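Local coordinates for regulatory protein, TetR family (Rhodobacter sphaeroides 2.4.1, PDB 3BRU) that represses transcription of its own operon, probably by binding two operator sequences in the promoter, at residues H32-R37 with A60-G65; V51-I56 with R72-F77; E41-K46 with G127-N132. One frame throughout, in Å; residues are numbered along the deposited sequence.

Interaction 1: H32-R37 with A60-G65; sequences HQSLIR and ARVPKG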
# COMPACT_ATOMS: atom_id res chain seq x y z
N HIS A 32 -24.95 -17.73 -1.97
CA HIS A 32 -24.29 -16.56 -2.53
C HIS A 32 -23.78 -15.57 -1.48
O HIS A 32 -22.60 -15.16 -1.54
CB HIS A 32 -25.20 -15.83 -3.47
CG HIS A 32 -24.54 -14.74 -4.25
ND1 HIS A 32 -24.67 -13.41 -3.92
CD2 HIS A 32 -23.74 -14.78 -5.34
CE1 HIS A 32 -23.98 -12.68 -4.78
NE2 HIS A 32 -23.42 -13.48 -5.66
N GLN A 33 -24.64 -15.14 -0.53
CA GLN A 33 -24.10 -14.25 0.50
C GLN A 33 -22.96 -14.87 1.29
O GLN A 33 -22.05 -14.15 1.65
CB GLN A 33 -25.11 -13.50 1.38
CG GLN A 33 -25.65 -14.10 2.67
CD GLN A 33 -24.71 -14.30 3.87
OE1 GLN A 33 -24.91 -15.24 4.61
NE2 GLN A 33 -23.73 -13.43 4.07
N SER A 34 -23.01 -16.17 1.56
CA SER A 34 -21.99 -16.83 2.35
C SER A 34 -20.66 -16.77 1.61
O SER A 34 -19.62 -16.55 2.24
CB SER A 34 -22.31 -18.31 2.60
OG SER A 34 -23.52 -18.42 3.29
N LEU A 35 -20.70 -17.00 0.30
CA LEU A 35 -19.52 -16.98 -0.57
C LEU A 35 -18.90 -15.59 -0.58
O LEU A 35 -17.70 -15.45 -0.29
CB LEU A 35 -19.86 -17.45 -1.98
CG LEU A 35 -20.10 -18.96 -2.08
CD1 LEU A 35 -20.59 -19.36 -3.48
CD2 LEU A 35 -18.89 -19.83 -1.62
N ILE A 36 -19.72 -14.56 -0.82
CA ILE A 36 -19.23 -13.19 -0.82
C ILE A 36 -18.62 -12.79 0.54
O ILE A 36 -17.50 -12.24 0.58
CB ILE A 36 -20.35 -12.25 -1.22
CG1 ILE A 36 -20.79 -12.53 -2.67
CG2 ILE A 36 -19.96 -10.77 -0.96
CD1 ILE A 36 -19.83 -12.07 -3.77
N ARG A 37 -19.35 -13.09 1.62
CA ARG A 37 -18.89 -12.87 2.99
C ARG A 37 -17.50 -13.47 3.24
O ARG A 37 -16.57 -12.76 3.68
CB ARG A 37 -19.86 -13.47 3.99
CG ARG A 37 -19.31 -13.42 5.43
CD ARG A 37 -19.81 -12.19 6.20
NE ARG A 37 -19.81 -10.94 5.43
CZ ARG A 37 -19.00 -9.90 5.66
NH1 ARG A 37 -18.11 -9.96 6.65
NH2 ARG A 37 -19.08 -8.80 4.91
N ALA A 60 -17.34 -20.64 4.07
CA ALA A 60 -18.72 -20.38 3.69
C ALA A 60 -19.66 -21.56 4.01
O ALA A 60 -20.88 -21.35 4.11
CB ALA A 60 -18.81 -20.01 2.24
N ARG A 61 -19.09 -22.78 4.19
CA ARG A 61 -19.86 -24.00 4.40
C ARG A 61 -20.88 -24.20 3.27
O ARG A 61 -22.04 -24.53 3.52
CB ARG A 61 -20.56 -24.00 5.77
CG ARG A 61 -19.61 -23.82 6.96
CD ARG A 61 -20.37 -23.60 8.28
NE ARG A 61 -19.54 -22.86 9.24
CZ ARG A 61 -19.54 -21.53 9.37
NH1 ARG A 61 -18.74 -20.96 10.26
NH2 ARG A 61 -20.35 -20.77 8.62
N VAL A 62 -20.45 -23.98 2.02
CA VAL A 62 -21.29 -24.23 0.83
C VAL A 62 -20.57 -25.26 -0.06
O VAL A 62 -19.33 -25.28 -0.09
CB VAL A 62 -21.68 -22.96 0.01
CG1 VAL A 62 -21.69 -21.68 0.87
CG2 VAL A 62 -20.79 -22.79 -1.17
N PRO A 63 -21.34 -26.19 -0.69
CA PRO A 63 -20.75 -27.15 -1.66
C PRO A 63 -20.14 -26.52 -2.95
O PRO A 63 -20.59 -25.47 -3.42
CB PRO A 63 -21.93 -28.07 -2.00
CG PRO A 63 -23.15 -27.29 -1.63
CD PRO A 63 -22.78 -26.46 -0.46
N LYS A 64 -19.15 -27.21 -3.51
CA LYS A 64 -18.41 -26.77 -4.70
C LYS A 64 -19.33 -26.48 -5.92
O LYS A 64 -19.10 -25.55 -6.71
CB LYS A 64 -17.37 -27.84 -5.04
CG LYS A 64 -16.23 -27.33 -5.92
CD LYS A 64 -15.16 -28.42 -6.20
CE LYS A 64 -14.03 -28.50 -5.10
NZ LYS A 64 -13.06 -27.31 -5.05
N GLY A 65 -20.38 -27.28 -6.05
CA GLY A 65 -21.35 -27.11 -7.10
C GLY A 65 -22.09 -25.79 -7.00
O GLY A 65 -22.55 -25.28 -8.02

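Interaction 2: V51-I56 with R72-F77; sequences VGVDEI and RNKADF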
# COMPACT_ATOMS: atom_id res chain seq x y z
N VAL A 51 -5.28 -17.15 -0.96
CA VAL A 51 -6.53 -17.76 -0.61
C VAL A 51 -7.07 -18.58 -1.77
O VAL A 51 -7.38 -18.03 -2.83
CB VAL A 51 -7.54 -16.69 -0.16
CG1 VAL A 51 -8.88 -17.31 0.13
CG2 VAL A 51 -7.01 -15.96 1.08
N GLY A 52 -7.19 -19.90 -1.57
CA GLY A 52 -7.76 -20.77 -2.59
C GLY A 52 -9.27 -20.94 -2.43
O GLY A 52 -9.84 -20.59 -1.39
N VAL A 53 -9.89 -21.50 -3.46
CA VAL A 53 -11.32 -21.77 -3.46
C VAL A 53 -11.74 -22.72 -2.34
O VAL A 53 -12.79 -22.51 -1.72
CB VAL A 53 -11.79 -22.29 -4.85
CG1 VAL A 53 -13.24 -22.80 -4.83
CG2 VAL A 53 -11.60 -21.20 -5.90
N ASP A 54 -10.96 -23.76 -2.08
CA ASP A 54 -11.34 -24.69 -1.02
C ASP A 54 -11.43 -24.02 0.34
O ASP A 54 -12.32 -24.34 1.11
CB ASP A 54 -10.36 -25.86 -0.91
CG ASP A 54 -10.46 -26.82 -2.07
OD1 ASP A 54 -11.47 -26.79 -2.83
OD2 ASP A 54 -9.51 -27.63 -2.22
N GLU A 55 -10.51 -23.12 0.64
CA GLU A 55 -10.57 -22.36 1.89
C GLU A 55 -11.86 -21.51 1.99
O GLU A 55 -12.50 -21.48 3.02
CB GLU A 55 -9.29 -21.51 2.06
CG GLU A 55 -9.33 -20.40 3.11
CD GLU A 55 -7.97 -19.63 3.26
OE1 GLU A 55 -6.90 -20.14 2.82
OE2 GLU A 55 -7.98 -18.52 3.86
N ILE A 56 -12.23 -20.84 0.89
CA ILE A 56 -13.50 -20.09 0.80
C ILE A 56 -14.70 -21.01 1.06
O ILE A 56 -15.59 -20.64 1.84
CB ILE A 56 -13.68 -19.36 -0.58
CG1 ILE A 56 -12.63 -18.26 -0.79
CG2 ILE A 56 -15.12 -18.85 -0.80
CD1 ILE A 56 -12.43 -17.33 0.37
N ARG A 72 -17.49 -18.62 -12.59
CA ARG A 72 -16.91 -19.64 -13.44
C ARG A 72 -15.57 -20.13 -12.94
O ARG A 72 -15.21 -21.27 -13.17
CB ARG A 72 -16.93 -19.37 -14.95
CG ARG A 72 -16.91 -17.98 -15.42
CD ARG A 72 -16.63 -18.06 -16.93
NE ARG A 72 -16.86 -16.79 -17.64
CZ ARG A 72 -16.14 -15.68 -17.47
NH1 ARG A 72 -15.13 -15.63 -16.59
NH2 ARG A 72 -16.44 -14.59 -18.17
N ASN A 73 -14.89 -19.28 -12.20
CA ASN A 73 -13.59 -19.58 -11.61
C ASN A 73 -13.26 -18.55 -10.53
O ASN A 73 -14.02 -17.58 -10.31
CB ASN A 73 -12.49 -19.61 -12.68
CG ASN A 73 -12.58 -18.43 -13.68
OD1 ASN A 73 -12.96 -17.31 -13.35
ND2 ASN A 73 -12.24 -18.71 -14.91
N LYS A 74 -12.10 -18.75 -9.88
CA LYS A 74 -11.57 -17.81 -8.88
C LYS A 74 -11.50 -16.35 -9.40
O LYS A 74 -11.83 -15.42 -8.68
CB LYS A 74 -10.21 -18.32 -8.39
CG LYS A 74 -9.75 -17.78 -7.07
CD LYS A 74 -8.21 -17.70 -7.02
CE LYS A 74 -7.68 -17.45 -5.62
NZ LYS A 74 -6.14 -17.56 -5.57
N ALA A 75 -11.10 -16.17 -10.65
CA ALA A 75 -11.01 -14.82 -11.23
C ALA A 75 -12.38 -14.13 -11.33
O ALA A 75 -12.48 -12.94 -11.06
CB ALA A 75 -10.29 -14.85 -12.59
N ASP A 76 -13.42 -14.85 -11.70
CA ASP A 76 -14.77 -14.30 -11.84
C ASP A 76 -15.34 -13.96 -10.45
O ASP A 76 -16.01 -12.94 -10.27
CB ASP A 76 -15.66 -15.32 -12.56
CG ASP A 76 -17.02 -14.73 -13.03
OD1 ASP A 76 -17.02 -13.58 -13.53
OD2 ASP A 76 -18.09 -15.42 -12.92
N PHE A 77 -15.07 -14.84 -9.49
CA PHE A 77 -15.28 -14.61 -8.06
C PHE A 77 -14.60 -13.36 -7.49
O PHE A 77 -15.27 -12.51 -6.88
CB PHE A 77 -14.86 -15.84 -7.27
CG PHE A 77 -15.19 -15.78 -5.81
CD1 PHE A 77 -16.47 -15.48 -5.37
CD2 PHE A 77 -14.22 -16.03 -4.85
CE1 PHE A 77 -16.77 -15.46 -4.04
CE2 PHE A 77 -14.52 -15.99 -3.52
CZ PHE A 77 -15.79 -15.72 -3.11

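Interaction 3: E41-K46 with G127-N132; sequences EHLTEK and GCLVGN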
# COMPACT_ATOMS: atom_id res chain seq x y z
N GLU A 41 -14.00 -11.41 3.79
CA GLU A 41 -13.23 -11.60 5.02
C GLU A 41 -11.82 -12.07 4.76
O GLU A 41 -10.88 -11.53 5.33
CB GLU A 41 -13.95 -12.54 5.99
CG GLU A 41 -15.23 -11.92 6.57
CD GLU A 41 -16.03 -12.89 7.45
OE1 GLU A 41 -15.59 -14.06 7.54
OE2 GLU A 41 -17.11 -12.50 8.02
N HIS A 42 -11.66 -13.06 3.89
CA HIS A 42 -10.38 -13.72 3.67
C HIS A 42 -9.44 -12.86 2.85
O HIS A 42 -8.26 -12.82 3.14
CB HIS A 42 -10.55 -15.08 3.00
CG HIS A 42 -11.01 -16.16 3.93
ND1 HIS A 42 -10.21 -17.22 4.30
CD2 HIS A 42 -12.18 -16.32 4.60
CE1 HIS A 42 -10.87 -18.00 5.14
NE2 HIS A 42 -12.08 -17.48 5.33
N LEU A 43 -9.96 -12.17 1.84
CA LEU A 43 -9.12 -11.26 1.03
C LEU A 43 -8.78 -9.89 1.62
O LEU A 43 -7.80 -9.24 1.17
CB LEU A 43 -9.72 -11.03 -0.34
CG LEU A 43 -9.39 -12.06 -1.41
CD1 LEU A 43 -9.92 -13.45 -1.02
CD2 LEU A 43 -10.04 -11.56 -2.72
N THR A 44 -9.57 -9.44 2.60
CA THR A 44 -9.20 -8.24 3.37
C THR A 44 -8.16 -8.58 4.46
O THR A 44 -7.41 -7.73 4.92
CB THR A 44 -10.45 -7.52 3.99
OG1 THR A 44 -11.14 -8.41 4.87
CG2 THR A 44 -11.43 -7.10 2.89
N GLU A 45 -8.10 -9.85 4.86
CA GLU A 45 -7.20 -10.29 5.90
C GLU A 45 -5.88 -10.79 5.31
O GLU A 45 -4.80 -10.47 5.81
CB GLU A 45 -7.88 -11.38 6.74
CG GLU A 45 -7.03 -11.88 7.88
CD GLU A 45 -7.84 -12.30 9.11
OE1 GLU A 45 -9.11 -12.42 9.01
OE2 GLU A 45 -7.18 -12.52 10.18
N LYS A 46 -5.98 -11.57 4.23
CA LYS A 46 -4.81 -12.11 3.54
C LYS A 46 -4.71 -11.41 2.18
O LYS A 46 -4.41 -10.22 2.12
CB LYS A 46 -4.89 -13.64 3.42
CG LYS A 46 -5.04 -14.29 4.75
CD LYS A 46 -4.42 -15.66 4.82
CE LYS A 46 -5.42 -16.74 4.44
NZ LYS A 46 -4.72 -18.05 4.37
N GLY A 127 -7.81 -5.07 6.23
CA GLY A 127 -7.57 -3.81 5.56
C GLY A 127 -8.54 -3.55 4.45
O GLY A 127 -9.70 -4.03 4.46
N CYS A 128 -8.07 -2.79 3.47
CA CYS A 128 -8.86 -2.46 2.32
C CYS A 128 -8.69 -3.58 1.28
O CYS A 128 -7.57 -3.96 0.96
CB CYS A 128 -8.43 -1.11 1.76
SG CYS A 128 -9.46 -0.63 0.38
N LEU A 129 -9.79 -4.09 0.76
CA LEU A 129 -9.75 -5.08 -0.31
C LEU A 129 -9.02 -4.55 -1.55
O LEU A 129 -8.24 -5.25 -2.18
CB LEU A 129 -11.17 -5.54 -0.70
CG LEU A 129 -11.15 -6.49 -1.89
CD1 LEU A 129 -10.67 -7.83 -1.41
CD2 LEU A 129 -12.49 -6.62 -2.53
N VAL A 130 -9.32 -3.30 -1.90
CA VAL A 130 -8.78 -2.67 -3.08
C VAL A 130 -7.28 -2.41 -2.97
O VAL A 130 -6.53 -2.52 -3.95
CB VAL A 130 -9.60 -1.39 -3.41
CG1 VAL A 130 -8.90 -0.52 -4.47
CG2 VAL A 130 -11.01 -1.80 -3.86
N GLY A 131 -6.85 -2.07 -1.77
CA GLY A 131 -5.43 -1.88 -1.50
C GLY A 131 -4.72 -3.21 -1.51
O GLY A 131 -3.64 -3.32 -2.11
N ASN A 132 -5.29 -4.21 -0.83
CA ASN A 132 -4.68 -5.56 -0.85
C ASN A 132 -4.49 -6.09 -2.26
O ASN A 132 -3.42 -6.58 -2.59
CB ASN A 132 -5.49 -6.61 -0.08
CG ASN A 132 -5.51 -6.38 1.43
OD1 ASN A 132 -4.98 -5.38 1.97
ND2 ASN A 132 -6.12 -7.32 2.14

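Interaction 1: H32-R37 with A60-G65
Leu35 overlaps the side chain of Val62, its CD2 lying 3.5 Å from Val62 CG2, while the same methyl reaches Ala60 CB at 3.9 Å. The leucine and valine branches cross obliquely, with Val62 CG2 also close to Leu35 CG, so that one valine methyl sits over the fork of the leucine. The chi1 of Leu35, -73°, turns CG anti to the carbonyl carbon and starts the branch on its way to the 60-65 segment. One residue earlier on helix 31-45, Ser34 serves as the close neighbour of Ala60: Ala60 CB packs 3.6 Å from Ser34 O. Ser34 CB is in turn 3.8 Å from Val62 CG1; of the two valine methyls, CG1 lies mainly by Ser34 and CG2 by Leu35. The hydroxyl looks back along its own helix, where Ser34 OG is hydrogen-bonded to Leu30 O, and the side chain meets the other segment mainly through CB.

These residues set the first helix of the TetR-type DNA-binding domain against the turn of the predicted helix-turn-helix motif. Ala60 ends helix 53-60, Arg61 leaves helical geometry with a positive phi of 54°, and Pro63 takes the N-cap position of helix 64-70. Small and aliphatic side chains suit the close approach here, the CA atoms of Ser34 and Ala60 being 5.0 Å apart. Leu35 also touches Ile56 and Leu57 of helix 53-60, and Leu57 packs on Val62 as well, so Leu35 bridges helix 53-60 and the turn that follows it. Lys64 NZ forms a salt bridge with Asp54, joining the starts of helices 53-60 and 64-70, while the ring of His32 meets that of Tyr70 near the far end of helix 64-70.

Interaction 2: V51-I56 with R72-F77
Ile56 packs obliquely against the ring of Phe77, with Ile56 CG2 3.9 Å from Phe77 CZ and Ile56 CG1 4.0 Å from Phe77 CE2. Both residues are buried, and this is the tight end of the contact. Phe77 carries its CG anti to the backbone N (chi1 -173°), from where the ring extends toward helix 53-60. Phe67 meets that ring edge-to-face and Phe71 adds a third aromatic group.

The two segments hold the N-terminal ends of the first helix of the predicted helix-turn-helix motif and of helix 74-97, the long helix that follows the motif, together with the residues leading into them. In this TetR-type domain the isoleucine-phenylalanine pair thus fastens the motif to the helix leading out of it.

Toward the partly exposed side the packing becomes looser. Val53 CG2 lies 4.1 Å from Lys74 CB, the valine and the lysine stem sliding past each other in opposite directions. Lys74 NZ is hydrogen-bonded to Tyr48 O, and the ammonium group also makes a cation-pi contact with the Tyr48 ring. At the start of helix 74-97, Asn73 is the N-cap: its OD1 accepts from Asp76 N at 3.0 Å, nearly along the C=O axis. Asp76 answers through OD2, which receives Arg72 N at 3.3 Å on its anti side.

Interaction 3: E41-K46 with G127-N132
Asn132 places its amide nitrogen against the C-terminal part of helix 31-45, where Asn132 ND2 donates to Leu43 O at 2.7 Å. That bond is fairly straight (157° at the hydrogen) and lies close to the amide plane of the asparagine. A weak second bond runs from Asn132 ND2 to Thr44 O at 3.1 Å. Thr44 O also receives Gly127 N at 3.0 Å, in a nearly straight bond whose donor stands above the carbonyl plane, so two donors of the 127-132 segment converge on a single oxygen.

Beside this polar group, Leu129 CD1 lies 3.5 Å from Leu43 CB. Leu129 CB meets Thr44 CG2 at 3.9 Å, the side chains lying at about a right angle. Thr44 OG1, at chi1 60°, occupies the crowded position between the backbone N and the carbonyl carbon and hydrogen-bonds to Leu40 O, while CG2 is presented to the leucine.

Farther out, Asn132 OD1 accepts a weak hydrogen bond from Lys197 NZ, consistent with this orientation of the amide. Cys128 N-caps helix 129-135, its SG accepting weakly from Gly131 N, and Tyr85 of helix 74-97 packs on Leu129. Gln135 of the second subunit touches Asn132. A leucine in place of Asn132 would probably leave the carbonyl of buried Leu43 without this donor, take the weaker one from Thr44 O and leave Lys197 without its amide partner.

The first helix of the DNA-binding domain is thus joined to the C-terminal domain through the main-chain carbonyls of Leu43 and Thr44. Such directional bonds would be sensitive to small shifts, consistent with the coupling between the two domains on which TetR-family repressors rely.

How the interactions relate
From the N terminus, helix 31-45 supplies the first half of interaction 1 and then of interaction 3, before helix 53-60 opens interaction 2. Interaction 1 closes first, at 60-65, across the turn of the helix-turn-helix; interaction 2 closes at 72-77, as helix 74-97 begins. Interaction 3 closes last, at 127-132, in the C-terminal domain. Interaction 1 crosses both others, whereas interaction 2 is nested inside the loop of interaction 3. Interactions 1 and 2 touch where Leu35 O packs by Phe77 CZ, with centres about 10 Å apart. Between 2 and 3, His42 ND1 probably hydrogen-bonds Glu55 OE2, connecting the DNA-binding helices with the interdomain junction.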